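PDB 3T6C: putative ManD family dehydratase from Pantoea ananatis, which dehydrates D-gluconate to 2-dehydro-3-deoxy-D-gluconate with low activity in vitro, using one magnesium ion per subunit. Local coordinates for residues 146-151 with 173-178; 242-247 with 268-273. One frame throughout, in Å; residues are numbered along the deposited sequence.

Both contacts are parallel strand pairings in the barrel domain of an enolase-superfamily enzyme, and each closes a beta-alpha-beta unit. Following the chain from the N terminus, strand 145-151 leads through helix 156-168 into strand 173-176, where contact 1 closes. After helix 219-237 the chain enters strand 242-246, passes through helix 253-262 and returns as strand 270-272, closing contact 2. The two loops follow in series, neither nested nor crossed. Strands 173-176 and 242-246 are neighbours, which joins the contacts into one run of barrel wall: Gln177 OE1 accepts from Asp246 N at 2.8 Å.

Contact 1. Residues 146-151 with 173-178; sequences ALYVHT and YIRCQM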
loop_
_atom_site.group_PDB
_atom_site.type_symbol
_atom_site.label_atom_id
_atom_site.label_comp_id
_atom_site.label_asym_id
_atom_site.label_seq_id
_atom_site.Cartn_x
_atom_site.Cartn_y
_atom_site.Cartn_z
ATOM N N ALA A 146 14.594 36.724 2.828
ATOM C CA ALA A 146 13.719 37.101 1.699
ATOM C C ALA A 146 12.253 37.168 2.098
ATOM O O ALA A 146 11.723 36.278 2.812
ATOM C CB ALA A 146 13.927 36.147 0.526
ATOM N N LEU A 147 11.602 38.243 1.656
ATOM C CA LEU A 147 10.224 38.554 2.059
ATOM C C LEU A 147 9.241 38.377 0.909
ATOM O O LEU A 147 9.561 38.687 -0.242
ATOM C CB LEU A 147 10.148 40.004 2.583
ATOM C CG LEU A 147 11.162 40.342 3.680
ATOM C CD1 LEU A 147 10.983 41.851 4.003
ATOM C CD2 LEU A 147 10.890 39.505 4.911
ATOM N N TYR A 148 8.005 37.926 1.201
ATOM C CA TYR A 148 6.925 38.212 0.272
ATOM C C TYR A 148 5.890 39.119 0.904
ATOM O O TYR A 148 5.737 39.129 2.133
ATOM C CB TYR A 148 6.241 36.942 -0.257
ATOM C CG TYR A 148 5.241 36.209 0.676
ATOM C CD1 TYR A 148 3.877 36.592 0.715
ATOM C CD2 TYR A 148 5.639 35.122 1.430
ATOM C CE1 TYR A 148 2.962 35.905 1.530
ATOM C CE2 TYR A 148 4.721 34.378 2.205
ATOM C CZ TYR A 148 3.411 34.794 2.277
ATOM O OH TYR A 148 2.561 34.057 3.070
ATOM N N VAL A 149 5.218 39.891 0.060
ATOM C CA VAL A 149 4.299 40.885 0.527
ATOM C C VAL A 149 2.953 40.672 -0.155
ATOM O O VAL A 149 2.843 39.942 -1.142
ATOM C CB VAL A 149 4.805 42.304 0.239
ATOM C CG1 VAL A 149 5.962 42.658 1.199
ATOM C CG2 VAL A 149 5.180 42.482 -1.245
ATOM N N HIS A 150 1.931 41.302 0.398
ATOM C CA HIS A 150 0.547 41.177 -0.115
ATOM C C HIS A 150 0.180 42.287 -1.083
ATOM O O HIS A 150 0.337 43.481 -0.761
ATOM C CB HIS A 150 -0.433 41.289 1.060
ATOM C CG HIS A 150 -0.332 40.180 2.075
ATOM N ND1 HIS A 150 -1.186 40.112 3.162
ATOM C CD2 HIS A 150 0.503 39.117 2.184
ATOM C CE1 HIS A 150 -0.901 39.035 3.875
ATOM N NE2 HIS A 150 0.135 38.430 3.321
ATOM N N THR A 151 -0.287 41.899 -2.262
ATOM C CA THR A 151 -0.979 42.808 -3.173
ATOM C C THR A 151 -2.413 42.337 -3.392
ATOM O O THR A 151 -2.728 41.110 -3.360
ATOM C CB THR A 151 -0.315 42.976 -4.552
ATOM O OG1 THR A 151 -0.355 41.750 -5.249
ATOM C CG2 THR A 151 1.094 43.436 -4.452
ATOM N N TYR A 173 9.042 38.606 -4.381
ATOM C CA TYR A 173 8.046 37.576 -4.118
ATOM C C TYR A 173 6.793 38.295 -3.699
ATOM O O TYR A 173 6.838 39.091 -2.735
ATOM C CB TYR A 173 8.510 36.675 -2.971
ATOM C CG TYR A 173 9.831 35.961 -3.224
ATOM C CD1 TYR A 173 11.041 36.630 -3.047
ATOM C CD2 TYR A 173 9.850 34.605 -3.579
ATOM C CE1 TYR A 173 12.214 35.979 -3.241
ATOM C CE2 TYR A 173 11.067 33.948 -3.765
ATOM C CZ TYR A 173 12.215 34.654 -3.605
ATOM O OH TYR A 173 13.430 34.016 -3.788
ATOM N N ILE A 174 5.707 38.068 -4.434
ATOM C CA ILE A 174 4.480 38.850 -4.243
ATOM C C ILE A 174 3.261 37.947 -4.239
ATOM O O ILE A 174 3.053 37.182 -5.216
ATOM C CB ILE A 174 4.360 39.894 -5.360
ATOM C CG1 ILE A 174 5.589 40.832 -5.277
ATOM C CG2 ILE A 174 3.083 40.732 -5.145
ATOM C CD1 ILE A 174 5.742 41.670 -6.497
ATOM N N ARG A 175 2.463 38.013 -3.161
ATOM C CA ARG A 175 1.185 37.284 -3.133
ATOM C C ARG A 175 0.128 38.155 -3.807
ATOM O O ARG A 175 0.005 39.333 -3.462
ATOM C CB ARG A 175 0.762 37.012 -1.705
ATOM C CG ARG A 175 -0.468 36.101 -1.658
ATOM C CD ARG A 175 -0.948 35.919 -0.229
ATOM N NE ARG A 175 -1.797 37.041 0.172
ATOM C CZ ARG A 175 -2.555 36.978 1.255
ATOM N NH1 ARG A 175 -2.515 35.900 2.009
ATOM N NH2 ARG A 175 -3.408 37.960 1.569
ATOM N N CYS A 176 -0.643 37.584 -4.712
ATOM C CA CYS A 176 -1.677 38.333 -5.488
ATOM C C CYS A 176 -3.045 37.733 -5.244
ATOM O O CYS A 176 -3.256 36.550 -5.527
ATOM C CB CYS A 176 -1.378 38.286 -7.000
ATOM S SG CYS A 176 0.239 39.077 -7.356
ATOM N N GLN A 177 -3.954 38.546 -4.676
ATOM C CA GLN A 177 -5.345 38.191 -4.463
ATOM C C GLN A 177 -6.177 39.221 -5.213
ATOM O O GLN A 177 -5.701 40.355 -5.471
ATOM C CB GLN A 177 -5.679 38.270 -2.962
ATOM C CG GLN A 177 -4.752 37.514 -2.012
ATOM C CD GLN A 177 -4.800 35.994 -2.133
ATOM O OE1 GLN A 177 -3.758 35.363 -2.325
ATOM N NE2 GLN A 177 -5.989 35.408 -1.955
ATOM N N MET A 178 -7.419 38.882 -5.516
ATOM C CA MET A 178 -8.290 39.900 -6.087
ATOM C C MET A 178 -9.520 39.829 -5.231
ATOM O O MET A 178 -10.317 38.907 -5.365
ATOM C CB MET A 178 -8.553 39.529 -7.556
ATOM C CG MET A 178 -9.322 40.576 -8.325
ATOM S SD MET A 178 -9.375 40.099 -10.102
ATOM C CE MET A 178 -10.328 38.583 -10.027
HETATM O O HOH W 1 -0.064 34.264 2.525
HETATM O O HOH W 2 -2.184 39.577 -1.206
#
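The guanidinium of Arg175 lies flat on the ring of His150, centres 3.7 Å apart and planes 9° apart. CZ sits over the His150 ring while NH2 reaches toward its ND1 side, so the two plates overlap broadly. The arginine leaves the strand with CG anti to the backbone N (chi1 -173°) and folds at chi3 (83°), which turns its flat end back over the imidazole; the side-chain amide of Gln177 lies over the other face. Two waters hold the plate at its margin, one bridging NH1 to Tyr148 OH, the other linking NE to Thr151 O. Near the strand, Tyr148 CD1 rests 4.0 Å from Arg175 CB. Farther back, Tyr148 CB butts against Tyr173 CB at 3.5 Å. The small bump of Ala146 CB meets Tyr173 CE1.

On the other face, the methyls Thr151 CG2 and Ile174 CG2 are pressed to 3.4 Å, a tight fit. Thr151 OG1 lies between its own backbone N and carbonyl carbon (chi1 65°), where it gives Arg175 O a second hydrogen bond at 3.0 Å, beside that from Thr151 N.

The stacked pair touches the bound gluconate; His150 NE2 is hydrogen-bonded to Glu375 and Arg175 NH1 to Tyr181. Behind the sheet, helix 156-168 packs against Val149, Thr151 and Ile174, and helix 219-237 covers Cys176; strand 242-246 flanks strand 173-176 within the barrel.

Contact 2. Residues 242-247 with 268-273; sequences ELLHDA and LFFLED. With MG (magnesium ion), chain C; GCO (D-gluconic acid), chain D.
Asp246 and Glu272 extend from adjacent parallel strands to the same magnesium ion, each giving one carboxylate oxygen at 2.0 Å: OD2 of the aspartate and OE2 of the glutamate. Their carboxylates are stacked with planes 23° apart, and these two oxygens come within 3.0 Å of each other, a proximity the shared metal offsets. Glu272 runs out extended, CG anti to the backbone N (chi1 175°), far enough to reach the ion. Its OE2 also accepts from Arg319. The second aspartate oxygen, OD1, accepts from water 3 at 2.6 Å; that water is itself a magnesium ligand and donates to Asp273 OD2 too.

Along the strands leading to the metal, the backbones satisfy each other. Leu243 O accepts from Phe269 N, Phe270 O from His245 N at 3.2 Å, His245 O from Glu272 N, and Glu272 O from Ala247 N at 2.8 Å. On the metal-bearing face, Leu244 CD2 sits over one face of the Phe270 ring, 3.7 Å from its centroid, in a CH-pi contact. His245 lies on the reverse face, with both ring nitrogens engaged, ND1 by Cys176 O and NE2 by Tyr222.

Gluconate O1B and O2, with Glu298, complete the magnesium shell. This chelation probably polarises the substrate carboxylate and would stabilise an enediolate intermediate, as in other enolase-superfamily enzymes.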
loop_
_atom_site.group_PDB
_atom_site.type_symbol
_atom_site.label_atom_id
_atom_site.label_comp_id
_atom_site.label_asym_id
_atom_site.label_seq_id
_atom_site.Cartn_x
_atom_site.Cartn_y
_atom_site.Cartn_z
ATOM N N GLU A 242 8.489 36.253 -8.565
ATOM C CA GLU A 242 7.752 35.102 -8.011
ATOM C C GLU A 242 6.388 35.526 -7.501
ATOM O O GLU A 242 6.293 36.538 -6.792
ATOM C CB GLU A 242 8.554 34.508 -6.831
ATOM C CG GLU A 242 9.954 34.014 -7.282
ATOM C CD GLU A 242 9.881 32.848 -8.246
ATOM O OE1 GLU A 242 8.964 32.007 -8.081
ATOM O OE2 GLU A 242 10.717 32.739 -9.183
ATOM N N LEU A 243 5.351 34.771 -7.863
ATOM C CA LEU A 243 3.979 35.164 -7.547
ATOM C C LEU A 243 3.338 34.038 -6.729
ATOM O O LEU A 243 3.575 32.852 -6.969
ATOM C CB LEU A 243 3.178 35.354 -8.841
ATOM C CG LEU A 243 3.652 36.524 -9.773
ATOM C CD1 LEU A 243 2.711 36.588 -11.003
ATOM C CD2 LEU A 243 3.742 37.866 -9.088
ATOM N N LEU A 244 2.552 34.409 -5.736
ATOM C CA LEU A 244 1.954 33.463 -4.767
ATOM C C LEU A 244 0.454 33.706 -4.722
ATOM O O LEU A 244 -0.013 34.794 -5.055
ATOM C CB LEU A 244 2.521 33.721 -3.350
ATOM C CG LEU A 244 3.998 33.416 -3.101
ATOM C CD1 LEU A 244 4.988 34.390 -3.815
ATOM C CD2 LEU A 244 4.245 33.392 -1.635
ATOM N N HIS A 245 -0.323 32.678 -4.347
ATOM C CA HIS A 245 -1.766 32.873 -4.177
ATOM C C HIS A 245 -2.234 32.047 -2.984
ATOM O O HIS A 245 -1.757 30.921 -2.791
ATOM C CB HIS A 245 -2.578 32.481 -5.446
ATOM C CG HIS A 245 -4.049 32.745 -5.289
ATOM N ND1 HIS A 245 -4.575 34.028 -5.221
ATOM C CD2 HIS A 245 -5.082 31.894 -5.077
ATOM C CE1 HIS A 245 -5.889 33.937 -5.018
ATOM N NE2 HIS A 245 -6.216 32.662 -4.919
ATOM N N ASP A 246 -3.163 32.605 -2.204
ATOM C CA ASP A 246 -3.703 31.910 -1.028
ATOM C C ASP A 246 -5.174 31.561 -1.265
ATOM O O ASP A 246 -6.051 32.478 -1.326
ATOM C CB ASP A 246 -3.561 32.865 0.184
ATOM C CG ASP A 246 -3.862 32.201 1.534
ATOM O OD1 ASP A 246 -4.411 31.075 1.594
ATOM O OD2 ASP A 246 -3.518 32.830 2.575
ATOM N N ALA A 247 -5.467 30.263 -1.417
ATOM C CA ALA A 247 -6.868 29.834 -1.617
ATOM C C ALA A 247 -7.641 29.874 -0.305
ATOM O O ALA A 247 -8.855 29.899 -0.333
ATOM C CB ALA A 247 -6.876 28.445 -2.173
ATOM N N LEU A 268 3.516 29.433 -10.228
ATOM C CA LEU A 268 3.462 30.126 -8.952
ATOM C C LEU A 268 4.546 29.602 -8.022
ATOM O O LEU A 268 4.890 28.401 -8.045
ATOM C CB LEU A 268 2.098 29.919 -8.276
ATOM C CG LEU A 268 1.049 30.967 -8.719
ATOM C CD1 LEU A 268 0.752 30.927 -10.213
ATOM C CD2 LEU A 268 -0.212 30.716 -7.939
ATOM N N PHE A 269 5.047 30.487 -7.157
ATOM C CA PHE A 269 6.004 30.076 -6.147
ATOM C C PHE A 269 5.310 29.093 -5.187
ATOM O O PHE A 269 5.894 28.057 -4.815
ATOM C CB PHE A 269 6.568 31.319 -5.415
ATOM C CG PHE A 269 7.587 30.992 -4.374
ATOM C CD1 PHE A 269 8.906 30.804 -4.735
ATOM C CD2 PHE A 269 7.238 30.974 -3.022
ATOM C CE1 PHE A 269 9.895 30.515 -3.780
ATOM C CE2 PHE A 269 8.240 30.661 -2.055
ATOM C CZ PHE A 269 9.544 30.431 -2.455
ATOM N N PHE A 270 4.098 29.431 -4.763
ATOM C CA PHE A 270 3.233 28.421 -4.159
ATOM C C PHE A 270 1.771 28.813 -4.229
ATOM O O PHE A 270 1.468 29.996 -4.362
ATOM C CB PHE A 270 3.690 27.977 -2.748
ATOM C CG PHE A 270 3.635 29.030 -1.611
ATOM C CD1 PHE A 270 2.483 29.710 -1.235
ATOM C CD2 PHE A 270 4.784 29.245 -0.832
ATOM C CE1 PHE A 270 2.439 30.592 -0.111
ATOM C CE2 PHE A 270 4.757 30.131 0.279
ATOM C CZ PHE A 270 3.596 30.806 0.639
ATOM N N LEU A 271 0.904 27.809 -4.159
ATOM C CA LEU A 271 -0.555 27.950 -3.913
ATOM C C LEU A 271 -0.775 27.519 -2.470
ATOM O O LEU A 271 -0.406 26.371 -2.094
ATOM C CB LEU A 271 -1.338 27.050 -4.867
ATOM C CG LEU A 271 -2.842 26.995 -4.612
ATOM C CD1 LEU A 271 -3.466 28.420 -4.833
ATOM C CD2 LEU A 271 -3.458 25.950 -5.535
ATOM N N GLU A 272 -1.354 28.417 -1.679
ATOM C CA GLU A 272 -1.426 28.201 -0.227
ATOM C C GLU A 272 -2.847 27.756 0.200
ATOM O O GLU A 272 -3.888 28.208 -0.353
ATOM C CB GLU A 272 -1.029 29.496 0.487
ATOM C CG GLU A 272 -1.147 29.512 2.009
ATOM C CD GLU A 272 -0.944 30.915 2.518
ATOM O OE1 GLU A 272 -0.374 31.758 1.755
ATOM O OE2 GLU A 272 -1.272 31.155 3.707
ATOM N N ASP A 273 -2.894 26.850 1.156
ATOM C CA ASP A 273 -4.116 26.354 1.810
ATOM C C ASP A 273 -5.206 25.957 0.817
ATOM O O ASP A 273 -6.356 26.406 0.898
ATOM C CB ASP A 273 -4.644 27.359 2.844
ATOM C CG ASP A 273 -3.724 27.465 4.100
ATOM O OD1 ASP A 273 -2.651 26.827 4.134
ATOM O OD2 ASP A 273 -4.073 28.209 5.072
HETATM MG MG MG C . -2.876 32.217 4.418
HETATM C C1 GCO D . -2.096 34.720 5.706
HETATM C C2 GCO D . -3.310 34.318 6.456
HETATM C C3 GCO D . -3.971 35.434 7.243
HETATM C C4 GCO D . -5.019 34.877 8.185
HETATM C C5 GCO D . -5.026 35.670 9.469
HETATM C C6 GCO D . -6.034 35.165 10.487
HETATM O O1A GCO D . -1.387 35.710 6.053
HETATM O O1B GCO D . -1.686 33.949 4.778
HETATM O O2 GCO D . -4.119 33.527 5.626
HETATM O O3 GCO D . -4.510 36.295 6.309
HETATM O O4 GCO D . -6.275 34.968 7.538
HETATM O O5 GCO D . -3.762 35.619 10.019
HETATM O O6 GCO D . -6.031 35.871 11.713
HETATM O O HOH W 3 -4.367 30.757 4.215
#